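Long-range contacts in guanine nucleotide exchange factor p115rhogef (Homo sapiens, PDB 1IAP), which probably activates Rho by nucleotide exchange and, through the RGS-like domain described here, is likely to engage G protein alpha subunits: residues K12-H17 with S144-E149; H17-L22 with L183-L188. One frame throughout, in Å; residues are numbered along the deposited sequence.

Interaction 1 (K12-H17 with S144-E149)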
loop_
_atom_site.group_PDB
_atom_site.type_symbol
_atom_site.label_atom_id
_atom_site.label_comp_id
_atom_site.label_asym_id
_atom_site.label_seq_id
_atom_site.Cartn_x
_atom_site.Cartn_y
_atom_site.Cartn_z
ATOM N N LYS A 12 1.545 -3.618 -7.397
ATOM C CA LYS A 12 2.511 -3.115 -6.420
ATOM C C LYS A 12 3.773 -2.507 -7.037
ATOM O O LYS A 12 4.461 -1.728 -6.384
ATOM C CB LYS A 12 2.905 -4.228 -5.440
ATOM C CG LYS A 12 3.807 -5.289 -6.050
ATOM C CD LYS A 12 4.252 -6.330 -5.034
ATOM C CE LYS A 12 5.323 -7.227 -5.641
ATOM N NZ LYS A 12 5.741 -8.322 -4.728
ATOM N N ARG A 13 4.059 -2.862 -8.289
ATOM C CA ARG A 13 5.241 -2.378 -9.000
ATOM C C ARG A 13 4.965 -1.241 -9.982
ATOM O O ARG A 13 5.896 -0.670 -10.547
ATOM C CB ARG A 13 5.890 -3.536 -9.761
ATOM C CG ARG A 13 6.093 -4.784 -8.924
ATOM C CD ARG A 13 6.632 -5.939 -9.745
ATOM N NE ARG A 13 6.740 -7.160 -8.949
ATOM C CZ ARG A 13 6.914 -8.377 -9.457
ATOM N NH1 ARG A 13 7.007 -8.543 -10.770
ATOM N NH2 ARG A 13 6.979 -9.430 -8.653
ATOM N N ARG A 14 3.690 -0.920 -10.193
ATOM C CA ARG A 14 3.295 0.136 -11.130
ATOM C C ARG A 14 2.769 1.326 -10.328
ATOM O O ARG A 14 1.583 1.397 -10.002
ATOM C CB ARG A 14 2.222 -0.406 -12.072
ATOM C CG ARG A 14 2.516 -1.831 -12.579
ATOM C CD ARG A 14 3.194 -1.875 -13.948
ATOM N NE ARG A 14 4.476 -1.175 -14.009
ATOM C CZ ARG A 14 5.646 -1.706 -13.663
ATOM N NH1 ARG A 14 5.714 -2.954 -13.218
ATOM N NH2 ARG A 14 6.758 -0.995 -13.793
ATOM N N PRO A 15 3.643 2.308 -10.056
ATOM C CA PRO A 15 3.325 3.514 -9.284
ATOM C C PRO A 15 2.095 4.324 -9.675
ATOM O O PRO A 15 1.322 4.712 -8.802
ATOM C CB PRO A 15 4.627 4.324 -9.357
ATOM C CG PRO A 15 5.222 3.901 -10.660
ATOM C CD PRO A 15 4.973 2.424 -10.690
ATOM N N ALA A 16 1.901 4.573 -10.968
ATOM C CA ALA A 16 0.746 5.344 -11.426
ATOM C C ALA A 16 -0.546 4.549 -11.250
ATOM O O ALA A 16 -1.544 5.064 -10.745
ATOM C CB ALA A 16 0.921 5.747 -12.881
ATOM N N HIS A 17 -0.513 3.289 -11.668
ATOM C CA HIS A 17 -1.673 2.415 -11.552
ATOM C C HIS A 17 -2.015 2.201 -10.086
ATOM O O HIS A 17 -3.182 2.267 -9.705
ATOM C CB HIS A 17 -1.415 1.100 -12.291
ATOM C CG HIS A 17 -1.147 1.300 -13.750
ATOM N ND1 HIS A 17 -2.054 0.956 -14.729
ATOM C CD2 HIS A 17 -0.123 1.920 -14.386
ATOM C CE1 HIS A 17 -1.605 1.366 -15.903
ATOM N NE2 HIS A 17 -0.436 1.954 -15.721
ATOM N N SER A 144 13.041 4.062 -19.387
ATOM C CA SER A 144 12.422 5.315 -19.781
ATOM C C SER A 144 10.926 5.251 -19.499
ATOM O O SER A 144 10.315 6.257 -19.146
ATOM C CB SER A 144 12.670 5.609 -21.266
ATOM O OG SER A 144 11.973 4.699 -22.100
ATOM N N TYR A 145 10.331 4.071 -19.673
ATOM C CA TYR A 145 8.908 3.912 -19.406
ATOM C C TYR A 145 8.669 4.018 -17.909
ATOM O O TYR A 145 7.724 4.671 -17.469
ATOM C CB TYR A 145 8.375 2.564 -19.902
ATOM C CG TYR A 145 6.910 2.375 -19.558
ATOM C CD1 TYR A 145 6.487 1.313 -18.767
ATOM C CD2 TYR A 145 5.950 3.288 -20.004
ATOM C CE1 TYR A 145 5.133 1.163 -18.421
ATOM C CE2 TYR A 145 4.596 3.146 -19.668
ATOM C CZ TYR A 145 4.199 2.083 -18.875
ATOM O OH TYR A 145 2.870 1.951 -18.531
ATOM N N GLU A 146 9.521 3.353 -17.133
ATOM C CA GLU A 146 9.404 3.390 -15.684
ATOM C C GLU A 146 9.502 4.820 -15.185
ATOM O O GLU A 146 8.796 5.198 -14.254
ATOM C CB GLU A 146 10.479 2.519 -15.030
ATOM C CG GLU A 146 10.249 1.027 -15.216
ATOM C CD GLU A 146 11.372 0.177 -14.651
ATOM O OE1 GLU A 146 12.476 0.712 -14.408
ATOM O OE2 GLU A 146 11.149 -1.038 -14.460
ATOM N N ALA A 147 10.347 5.628 -15.830
ATOM C CA ALA A 147 10.508 7.031 -15.446
ATOM C C ALA A 147 9.201 7.795 -15.677
ATOM O O ALA A 147 8.820 8.638 -14.865
ATOM C CB ALA A 147 11.651 7.680 -16.220
ATOM N N ARG A 148 8.525 7.500 -16.788
ATOM C CA ARG A 148 7.246 8.137 -17.107
ATOM C C ARG A 148 6.189 7.787 -16.061
ATOM O O ARG A 148 5.391 8.644 -15.669
ATOM C CB ARG A 148 6.747 7.718 -18.498
ATOM C CG ARG A 148 7.429 8.429 -19.655
ATOM C CD ARG A 148 6.793 8.042 -20.984
ATOM N NE ARG A 148 7.286 8.848 -22.104
ATOM C CZ ARG A 148 8.455 8.666 -22.713
ATOM N NH1 ARG A 148 9.276 7.703 -22.316
ATOM N NH2 ARG A 148 8.798 9.440 -23.735
ATOM N N GLU A 149 6.202 6.532 -15.611
ATOM C CA GLU A 149 5.257 6.059 -14.602
ATOM C C GLU A 149 5.441 6.840 -13.306
ATOM O O GLU A 149 4.469 7.314 -12.723
ATOM C CB GLU A 149 5.468 4.579 -14.296
ATOM C CG GLU A 149 5.172 3.609 -15.409
ATOM C CD GLU A 149 5.259 2.176 -14.923
ATOM O OE1 GLU A 149 6.382 1.690 -14.707
ATOM O OE2 GLU A 149 4.204 1.542 -14.727
HETATM O O HOH W 1 9.064 -2.725 -14.947
#

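Interaction 2 (H17-L22 with L183-L188)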
loop_
_atom_site.group_PDB
_atom_site.type_symbol
_atom_site.label_atom_id
_atom_site.label_comp_id
_atom_site.label_asym_id
_atom_site.label_seq_id
_atom_site.Cartn_x
_atom_site.Cartn_y
_atom_site.Cartn_z
ATOM N N HIS A 17 -0.513 3.289 -11.668
ATOM C CA HIS A 17 -1.673 2.415 -11.552
ATOM C C HIS A 17 -2.015 2.201 -10.086
ATOM O O HIS A 17 -3.182 2.267 -9.705
ATOM C CB HIS A 17 -1.415 1.100 -12.291
ATOM C CG HIS A 17 -1.147 1.300 -13.750
ATOM N ND1 HIS A 17 -2.054 0.956 -14.729
ATOM C CD2 HIS A 17 -0.123 1.920 -14.386
ATOM C CE1 HIS A 17 -1.605 1.366 -15.903
ATOM N NE2 HIS A 17 -0.436 1.954 -15.721
ATOM N N LEU A 18 -0.983 2.071 -9.252
ATOM C CA LEU A 18 -1.172 1.892 -7.819
ATOM C C LEU A 18 -1.805 3.136 -7.182
ATOM O O LEU A 18 -2.694 3.013 -6.343
ATOM C CB LEU A 18 0.160 1.539 -7.142
ATOM C CG LEU A 18 0.077 1.164 -5.663
ATOM C CD1 LEU A 18 -0.894 -0.006 -5.473
ATOM C CD2 LEU A 18 1.462 0.796 -5.154
ATOM N N MET A 19 -1.355 4.328 -7.580
ATOM C CA MET A 19 -1.929 5.570 -7.056
ATOM C C MET A 19 -3.432 5.670 -7.352
ATOM O O MET A 19 -4.196 6.142 -6.515
ATOM C CB MET A 19 -1.215 6.808 -7.618
ATOM C CG MET A 19 0.085 7.181 -6.900
ATOM S SD MET A 19 -0.130 7.368 -5.104
ATOM C CE MET A 19 -1.496 8.525 -5.022
ATOM N N ALA A 20 -3.846 5.267 -8.551
ATOM C CA ALA A 20 -5.260 5.316 -8.925
ATOM C C ALA A 20 -6.041 4.369 -8.016
ATOM O O ALA A 20 -7.093 4.727 -7.483
ATOM C CB ALA A 20 -5.443 4.920 -10.406
ATOM N N LEU A 21 -5.492 3.176 -7.810
ATOM C CA LEU A 21 -6.118 2.173 -6.954
ATOM C C LEU A 21 -6.210 2.699 -5.525
ATOM O O LEU A 21 -7.247 2.567 -4.878
ATOM C CB LEU A 21 -5.310 0.872 -6.982
ATOM C CG LEU A 21 -5.703 -0.227 -5.991
ATOM C CD1 LEU A 21 -7.110 -0.734 -6.295
ATOM C CD2 LEU A 21 -4.694 -1.369 -6.065
ATOM N N LEU A 22 -5.121 3.301 -5.046
ATOM C CA LEU A 22 -5.069 3.848 -3.700
ATOM C C LEU A 22 -6.127 4.919 -3.494
ATOM O O LEU A 22 -6.809 4.920 -2.472
ATOM C CB LEU A 22 -3.678 4.433 -3.405
ATOM C CG LEU A 22 -2.663 3.707 -2.509
ATOM C CD1 LEU A 22 -3.215 2.431 -1.903
ATOM C CD2 LEU A 22 -1.401 3.429 -3.286
ATOM N N LEU A 183 5.264 6.796 2.077
ATOM C CA LEU A 183 6.351 5.888 2.411
ATOM C C LEU A 183 6.592 4.849 1.324
ATOM O O LEU A 183 7.726 4.647 0.887
ATOM C CB LEU A 183 6.073 5.194 3.752
ATOM C CG LEU A 183 7.200 4.338 4.341
ATOM C CD1 LEU A 183 8.399 5.223 4.658
ATOM C CD2 LEU A 183 6.711 3.645 5.601
ATOM N N TYR A 184 5.521 4.219 0.858
ATOM C CA TYR A 184 5.647 3.196 -0.167
ATOM C C TYR A 184 6.025 3.759 -1.539
ATOM O O TYR A 184 6.780 3.131 -2.283
ATOM C CB TYR A 184 4.364 2.363 -0.268
ATOM C CG TYR A 184 4.527 1.170 -1.177
ATOM C CD1 TYR A 184 5.175 0.017 -0.733
ATOM C CD2 TYR A 184 4.085 1.207 -2.495
ATOM C CE1 TYR A 184 5.385 -1.068 -1.584
ATOM C CE2 TYR A 184 4.289 0.125 -3.353
ATOM C CZ TYR A 184 4.937 -1.004 -2.888
ATOM O OH TYR A 184 5.133 -2.072 -3.728
ATOM N N MET A 185 5.479 4.921 -1.886
ATOM C CA MET A 185 5.784 5.542 -3.176
ATOM C C MET A 185 7.272 5.888 -3.255
ATOM O O MET A 185 7.903 5.730 -4.295
ATOM C CB MET A 185 4.927 6.796 -3.390
ATOM C CG MET A 185 3.498 6.503 -3.854
ATOM S SD MET A 185 3.462 5.701 -5.507
ATOM C CE MET A 185 2.181 4.440 -5.242
ATOM N N ARG A 186 7.828 6.334 -2.136
ATOM C CA ARG A 186 9.245 6.684 -2.049
ATOM C C ARG A 186 10.072 5.427 -2.342
ATOM O O ARG A 186 11.133 5.496 -2.959
ATOM C CB ARG A 186 9.533 7.201 -0.646
ATOM C CG ARG A 186 10.815 7.979 -0.478
ATOM C CD ARG A 186 10.798 8.663 0.880
ATOM N NE ARG A 186 9.613 9.508 1.023
ATOM C CZ ARG A 186 8.804 9.514 2.080
ATOM N NH1 ARG A 186 9.038 8.718 3.117
ATOM N NH2 ARG A 186 7.745 10.313 2.090
ATOM N N HIS A 187 9.533 4.275 -1.943
ATOM C CA HIS A 187 10.170 2.979 -2.160
ATOM C C HIS A 187 10.191 2.635 -3.654
ATOM O O HIS A 187 11.055 1.895 -4.120
ATOM C CB HIS A 187 9.413 1.900 -1.378
ATOM C CG HIS A 187 9.965 0.520 -1.550
ATOM N ND1 HIS A 187 9.379 -0.418 -2.371
ATOM C CD2 HIS A 187 11.041 -0.085 -0.996
ATOM C CE1 HIS A 187 10.069 -1.542 -2.314
ATOM N NE2 HIS A 187 11.083 -1.366 -1.486
ATOM N N LEU A 188 9.226 3.169 -4.399
ATOM C CA LEU A 188 9.152 2.929 -5.837
ATOM C C LEU A 188 9.904 4.007 -6.619
ATOM O O LEU A 188 9.857 4.032 -7.846
ATOM C CB LEU A 188 7.694 2.877 -6.304
ATOM C CG LEU A 188 6.795 1.796 -5.699
ATOM C CD1 LEU A 188 5.392 1.918 -6.285
ATOM C CD2 LEU A 188 7.378 0.408 -5.969
#

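Interaction 1 (K12-H17 with S144-E149)
Arg14 and Glu149 meet side-on, the guanidinium and the carboxylate lying almost in one plane, 5° apart. Two nitrogens take one oxygen each: NE of Arg14 donates to OE2 of Glu149 at 2.8 Å, and NH2 of Arg14 donates to OE1 of Glu149 at 2.9 Å. Both bonds are nearly straight, and both use the syn lone pair of the oxygen, the geometry of a bidentate salt bridge. The arginine chain bends at chi2 (-96°), which sets CD, and again at chi3, which sets NE, the nitrogen that meets OE2. A second acid, Glu146, lies near NH2 of Arg14 but beyond salt-bridge range; a water accepts a weak bond from that NH2 and donates to OE2 of Glu146 at 2.7 Å.

The pair ties the start of helix 15-28, where Arg14 occupies the N-cap position, to helix 142-162 in the all-helical RGS-like domain. Next to the ion pair the contact is made by van der Waals packing. CG of Pro15 rests 3.7 Å from CB of Glu149, the two side chains crossing at about a right angle, and CB of Ala16 lies 3.9 Å from the carbonyl O of Glu149. Within helix 142-162, CG of Glu149 sits 3.8 Å above one face of the Tyr145 ring, offset toward its rim. Leu134 of helix 128-135 touches Ala16, His17 and Tyr145.

Interaction 2 (H17-L22 with L183-L188)
A buried, wholly apolar contact between two nearly antiparallel helices joins Leu18, Met19 and Leu22 of helix 15-28 to Tyr184 and Met185 near the end of helix 171-187 and Leu188 just after it. The axes of the short segments stay 11.9 Å apart, a spacing bridged by long side chains. Met185 reaches across with its terminal methyl: its CE lies 3.7 Å from CD2 of Leu18, with CD2 of Leu22 a little farther off. On Met19, chi2 (-54°) sets SD within 3.7 Å of CE of Met185, and CG also touches that methyl and the SD of Met185, the two side chains crossing obliquely. An alanine in place of Met185 would probably open a gap between the helices, leaving SD of Met19 without its partner across it and taking one neighbour from Leu18 and Leu22.

Leu18 also turns CD2 to the tyrosine, 3.4 Å from CE2 of Tyr184, the side chains crossing at about a right angle, and the same methyl packs on CD1 of Leu188. The hydroxyl of Tyr184 is hydrogen-bonded to the carbonyl O of Lys12. Helix 142-162 packs against Met19 through Ala153, Leu156, Leu157 and Leu160, while Leu34 of helix 32-43 touches Leu22.

How the interactions relate
Interactions 1 and 2 show how one helix can serve two partners: the N-terminal end of helix 15-28 meets helix 142-162 through an ion pair, and its next turn meets helix 171-187 through apolar side chains. Their centres are 9 Å apart, and their segments share His17, which takes part in interaction 1 alone. They also touch directly. The joint between them is the 2.8 Å approach of the Lys12 carbonyl O to OH of Tyr184, and the carbonyl O of Pro15 is 3.7 Å from CE of Met185. CB of Pro15 packs 4.0 Å from CD1 of Leu188. Since helices 142-162 and 171-187 are successive in the chain, the two contacts fasten an early helix to the last two.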